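Local structure of tRNA-splicing ligase RtcB (Thermus thermophilus, 2EPG) at residues 94-106 / 349-361. The protein probably joins RNA ends as a GTP- and manganese-dependent ligase of the RtcB family, linking a 3'-phosphate or 2',3'-cyclic phosphate end to a 5'-hydroxyl end. Numbering follows the deposited sequence.
Sequences EGGVVSPGGVGFD and GRRVLVHRKGATR
H355 makes the largest single contribution to this contact, with K357 second, reaching from strand 350-357 to the backbone of 97-99. Its NE2 accepts the S99 N-H at 2.9 Å; the N-H...N angle of 170° makes the bond nearly straight, although the donor sits 24° out of the ring plane. As the acceptor of a backbone N-H, NE2 is probably the unprotonated ring nitrogen. V98 CA lies in the ring plane at the edge, 3.4 Å from H355 NE2, and V97 O comes near the same edge, 3.5 Å from H355 CE1. CG is anti to the carbonyl carbon (chi1 -69°), which directs the imidazole toward the 97-99 backbone. G102 CA lies obliquely by the ring, close to the imidazole. The turn is closed by a backbone hydrogen bond from G102 N to S99 O, while P100 O accepts from both V103 N and G104 N.

Beside the histidine, L353 CD2 packs on V98 CB at 3.7 Å, a small apolar contact that helix 288-321 extends through Y293 and L294. At the other end, the aliphatic part of K357 runs along the turn: CB is 3.5 Å from G102 O, and CG is 3.3 Å from V103 O. The chain then bends at chi3, and NZ is hydrogen-bonded to the carbonyls of F82 and Y80. This buried packing joins the glycine-rich loop to a sheet strand in the RtcB fold, next to the predicted active site: the loop continues to D106, a predicted manganese ligand, and K357 touches N340 of the predicted GMP site.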
loop_
_atom_site.group_PDB
_atom_site.type_symbol
_atom_site.label_atom_id
_atom_site.label_comp_id
_atom_site.label_asym_id
_atom_site.label_seq_id
_atom_site.Cartn_x
_atom_site.Cartn_y
_atom_site.Cartn_z
ATOM N N GLU A 94 -14.888 21.621 5.056
ATOM C CA GLU A 94 -14.863 21.950 6.474
ATOM C C GLU A 94 -13.489 22.531 6.833
ATOM O O GLU A 94 -13.095 22.543 7.988
ATOM C CB GLU A 94 -15.120 20.668 7.270
ATOM C CG GLU A 94 -16.224 20.725 8.305
ATOM C CD GLU A 94 -17.511 21.312 7.773
ATOM O OE1 GLU A 94 -18.068 20.782 6.791
ATOM O OE2 GLU A 94 -17.963 22.319 8.349
ATOM N N GLY A 95 -12.754 22.985 5.824
ATOM C CA GLY A 95 -11.435 23.532 6.073
ATOM C C GLY A 95 -10.396 22.462 6.366
ATOM O O GLY A 95 -9.420 22.705 7.080
ATOM N N GLY A 96 -10.604 21.274 5.805
ATOM C CA GLY A 96 -9.687 20.174 6.023
ATOM C C GLY A 96 -8.279 20.409 5.500
ATOM O O GLY A 96 -8.056 21.221 4.600
ATOM N N VAL A 97 -7.322 19.682 6.060
ATOM C CA VAL A 97 -5.934 19.826 5.661
ATOM C C VAL A 97 -5.370 18.560 5.041
ATOM O O VAL A 97 -5.986 17.494 5.106
ATOM C CB VAL A 97 -5.052 20.191 6.880
ATOM C CG1 VAL A 97 -5.413 21.575 7.400
ATOM C CG2 VAL A 97 -5.212 19.137 7.993
ATOM N N VAL A 98 -4.206 18.687 4.414
ATOM C CA VAL A 98 -3.512 17.542 3.831
ATOM C C VAL A 98 -2.121 17.564 4.454
ATOM O O VAL A 98 -1.482 18.626 4.523
ATOM C CB VAL A 98 -3.393 17.615 2.270
ATOM C CG1 VAL A 98 -2.756 18.934 1.826
ATOM C CG2 VAL A 98 -2.520 16.432 1.770
ATOM N N SER A 99 -1.661 16.411 4.928
ATOM C CA SER A 99 -0.351 16.332 5.566
ATOM C C SER A 99 0.581 15.273 4.997
ATOM O O SER A 99 0.265 14.086 5.029
ATOM C CB SER A 99 -0.505 16.072 7.052
ATOM O OG SER A 99 0.764 15.816 7.608
ATOM N N PRO A 100 1.752 15.688 4.480
ATOM C CA PRO A 100 2.709 14.731 3.913
ATOM C C PRO A 100 3.046 13.635 4.922
ATOM O O PRO A 100 3.261 12.480 4.558
ATOM C CB PRO A 100 3.922 15.604 3.590
ATOM C CG PRO A 100 3.313 16.936 3.288
ATOM C CD PRO A 100 2.251 17.070 4.357
ATOM N N GLY A 101 3.089 14.006 6.197
ATOM C CA GLY A 101 3.396 13.032 7.228
ATOM C C GLY A 101 2.281 12.013 7.372
ATOM O O GLY A 101 2.482 10.939 7.946
ATOM N N GLY A 102 1.103 12.357 6.854
ATOM C CA GLY A 102 -0.041 11.464 6.931
ATOM C C GLY A 102 -0.033 10.432 5.825
ATOM O O GLY A 102 -0.836 9.509 5.816
ATOM N N VAL A 103 0.874 10.604 4.874
ATOM C CA VAL A 103 0.993 9.683 3.755
ATOM C C VAL A 103 2.270 8.859 3.947
ATOM O O VAL A 103 2.296 7.665 3.681
ATOM C CB VAL A 103 1.083 10.456 2.410
ATOM C CG1 VAL A 103 1.397 9.491 1.267
ATOM C CG2 VAL A 103 -0.227 11.189 2.129
ATOM N N GLY A 104 3.324 9.502 4.429
ATOM C CA GLY A 104 4.578 8.804 4.625
ATOM C C GLY A 104 5.528 9.178 3.501
ATOM O O GLY A 104 5.104 9.605 2.419
ATOM N N PHE A 105 6.819 9.005 3.736
ATOM C CA PHE A 105 7.779 9.373 2.717
ATOM C C PHE A 105 7.724 8.557 1.443
ATOM O O PHE A 105 7.787 9.125 0.356
ATOM C CB PHE A 105 9.190 9.432 3.315
ATOM C CG PHE A 105 9.467 10.749 4.013
ATOM C CD1 PHE A 105 8.875 11.038 5.244
ATOM C CD2 PHE A 105 10.186 11.759 3.366
ATOM C CE1 PHE A 105 8.985 12.323 5.813
ATOM C CE2 PHE A 105 10.299 13.041 3.923
ATOM C CZ PHE A 105 9.698 13.325 5.143
ATOM N N ASP A 106 7.569 7.243 1.542
ATOM C CA ASP A 106 7.499 6.471 0.314
ATOM C C ASP A 106 6.062 6.445 -0.226
ATOM O O ASP A 106 5.298 5.524 0.027
ATOM C CB ASP A 106 8.020 5.055 0.514
ATOM C CG ASP A 106 8.226 4.326 -0.816
ATOM O OD1 ASP A 106 8.810 3.220 -0.817
ATOM O OD2 ASP A 106 7.797 4.859 -1.862
ATOM N N GLY A 349 -21.616 10.212 2.257
ATOM C CA GLY A 349 -22.233 11.025 1.228
ATOM C C GLY A 349 -21.440 12.250 0.812
ATOM O O GLY A 349 -21.974 13.116 0.129
ATOM N N ARG A 350 -20.175 12.345 1.214
ATOM C CA ARG A 350 -19.361 13.514 0.854
ATOM C C ARG A 350 -17.997 13.133 0.280
ATOM O O ARG A 350 -17.537 11.997 0.424
ATOM C CB ARG A 350 -19.134 14.412 2.072
ATOM C CG ARG A 350 -20.377 15.138 2.569
ATOM C CD ARG A 350 -20.103 15.972 3.823
ATOM N NE ARG A 350 -19.846 15.151 5.007
ATOM C CZ ARG A 350 -20.747 14.354 5.587
ATOM N NH1 ARG A 350 -20.419 13.647 6.659
ATOM N NH2 ARG A 350 -21.979 14.259 5.101
ATOM N N ARG A 351 -17.352 14.094 -0.372
ATOM C CA ARG A 351 -16.034 13.856 -0.929
ATOM C C ARG A 351 -15.047 14.238 0.165
ATOM O O ARG A 351 -15.059 15.367 0.656
ATOM C CB ARG A 351 -15.823 14.731 -2.161
ATOM C CG ARG A 351 -14.397 14.749 -2.710
ATOM C CD ARG A 351 -14.377 15.568 -4.005
ATOM N NE ARG A 351 -13.149 16.331 -4.187
ATOM C CZ ARG A 351 -12.154 15.966 -4.981
ATOM N NH1 ARG A 351 -11.075 16.731 -5.077
ATOM N NH2 ARG A 351 -12.243 14.837 -5.683
ATOM N N VAL A 352 -14.211 13.295 0.580
ATOM C CA VAL A 352 -13.236 13.591 1.614
ATOM C C VAL A 352 -11.884 13.084 1.172
ATOM O O VAL A 352 -11.799 12.258 0.274
ATOM C CB VAL A 352 -13.620 12.941 2.970
ATOM C CG1 VAL A 352 -14.928 13.524 3.475
ATOM C CG2 VAL A 352 -13.732 11.436 2.819
ATOM N N LEU A 353 -10.828 13.612 1.775
ATOM C CA LEU A 353 -9.478 13.186 1.454
ATOM C C LEU A 353 -9.042 12.208 2.548
ATOM O O LEU A 353 -8.940 12.588 3.717
ATOM C CB LEU A 353 -8.527 14.385 1.430
ATOM C CG LEU A 353 -7.058 14.017 1.203
ATOM C CD1 LEU A 353 -6.884 13.512 -0.218
ATOM C CD2 LEU A 353 -6.170 15.240 1.469
ATOM N N VAL A 354 -8.760 10.967 2.166
ATOM C CA VAL A 354 -8.361 9.951 3.135
ATOM C C VAL A 354 -6.864 9.668 3.137
ATOM O O VAL A 354 -6.323 9.184 2.135
ATOM C CB VAL A 354 -9.101 8.618 2.871
ATOM C CG1 VAL A 354 -8.773 7.597 3.982
ATOM C CG2 VAL A 354 -10.600 8.872 2.788
ATOM N N HIS A 355 -6.213 9.969 4.267
ATOM C CA HIS A 355 -4.785 9.738 4.440
ATOM C C HIS A 355 -4.644 8.318 4.986
ATOM O O HIS A 355 -5.304 7.939 5.972
ATOM C CB HIS A 355 -4.158 10.686 5.483
ATOM C CG HIS A 355 -4.085 12.125 5.069
ATOM N ND1 HIS A 355 -5.186 12.955 5.043
ATOM C CD2 HIS A 355 -3.023 12.893 4.718
ATOM C CE1 HIS A 355 -4.804 14.175 4.700
ATOM N NE2 HIS A 355 -3.497 14.164 4.499
ATOM N N ARG A 356 -3.777 7.545 4.351
ATOM C CA ARG A 356 -3.531 6.180 4.777
ATOM C C ARG A 356 -2.040 5.972 4.741
ATOM O O ARG A 356 -1.437 6.016 3.676
ATOM C CB ARG A 356 -4.208 5.163 3.835
ATOM C CG ARG A 356 -5.753 5.186 3.819
ATOM C CD ARG A 356 -6.330 3.912 3.159
ATOM N NE ARG A 356 -7.791 3.894 3.123
ATOM C CZ ARG A 356 -8.533 4.431 2.153
ATOM N NH1 ARG A 356 -9.855 4.368 2.220
ATOM N NH2 ARG A 356 -7.961 5.033 1.113
ATOM N N LYS A 357 -1.443 5.775 5.908
ATOM C CA LYS A 357 -0.011 5.523 5.995
ATOM C C LYS A 357 0.100 4.155 6.619
ATOM O O LYS A 357 -0.274 3.972 7.782
ATOM C CB LYS A 357 0.702 6.535 6.899
ATOM C CG LYS A 357 2.229 6.430 6.773
ATOM C CD LYS A 357 3.002 6.862 8.015
ATOM C CE LYS A 357 2.583 8.209 8.541
ATOM N NZ LYS A 357 3.522 8.732 9.568
ATOM N N GLY A 358 0.609 3.195 5.858
ATOM C CA GLY A 358 0.727 1.840 6.375
ATOM C C GLY A 358 -0.643 1.235 6.637
ATOM O O GLY A 358 -0.882 0.615 7.673
ATOM N N ALA A 359 -1.557 1.452 5.704
ATOM C CA ALA A 359 -2.909 0.921 5.803
ATOM C C ALA A 359 -3.383 0.889 4.364
ATOM O O ALA A 359 -2.848 1.606 3.508
ATOM C CB ALA A 359 -3.795 1.831 6.645
ATOM N N THR A 360 -4.372 0.054 4.097
ATOM C CA THR A 360 -4.874 -0.122 2.746
ATOM C C THR A 360 -6.298 0.300 2.543
ATOM O O THR A 360 -7.076 0.353 3.488
ATOM C CB THR A 360 -4.820 -1.613 2.329
ATOM O OG1 THR A 360 -5.500 -2.404 3.318
ATOM C CG2 THR A 360 -3.383 -2.092 2.193
ATOM N N ARG A 361 -6.626 0.603 1.291
ATOM C CA ARG A 361 -7.989 0.923 0.927
ATOM C C ARG A 361 -8.532 -0.496 0.876
ATOM O O ARG A 361 -7.828 -1.412 0.455
ATOM C CB ARG A 361 -8.084 1.551 -0.468
ATOM C CG ARG A 361 -9.468 2.088 -0.779
ATOM C CD ARG A 361 -9.627 2.473 -2.251
ATOM N NE ARG A 361 -9.669 1.302 -3.118
ATOM C CZ ARG A 361 -9.925 1.354 -4.423
ATOM N NH1 ARG A 361 -9.951 0.243 -5.149
ATOM N NH2 ARG A 361 -10.149 2.520 -5.007
#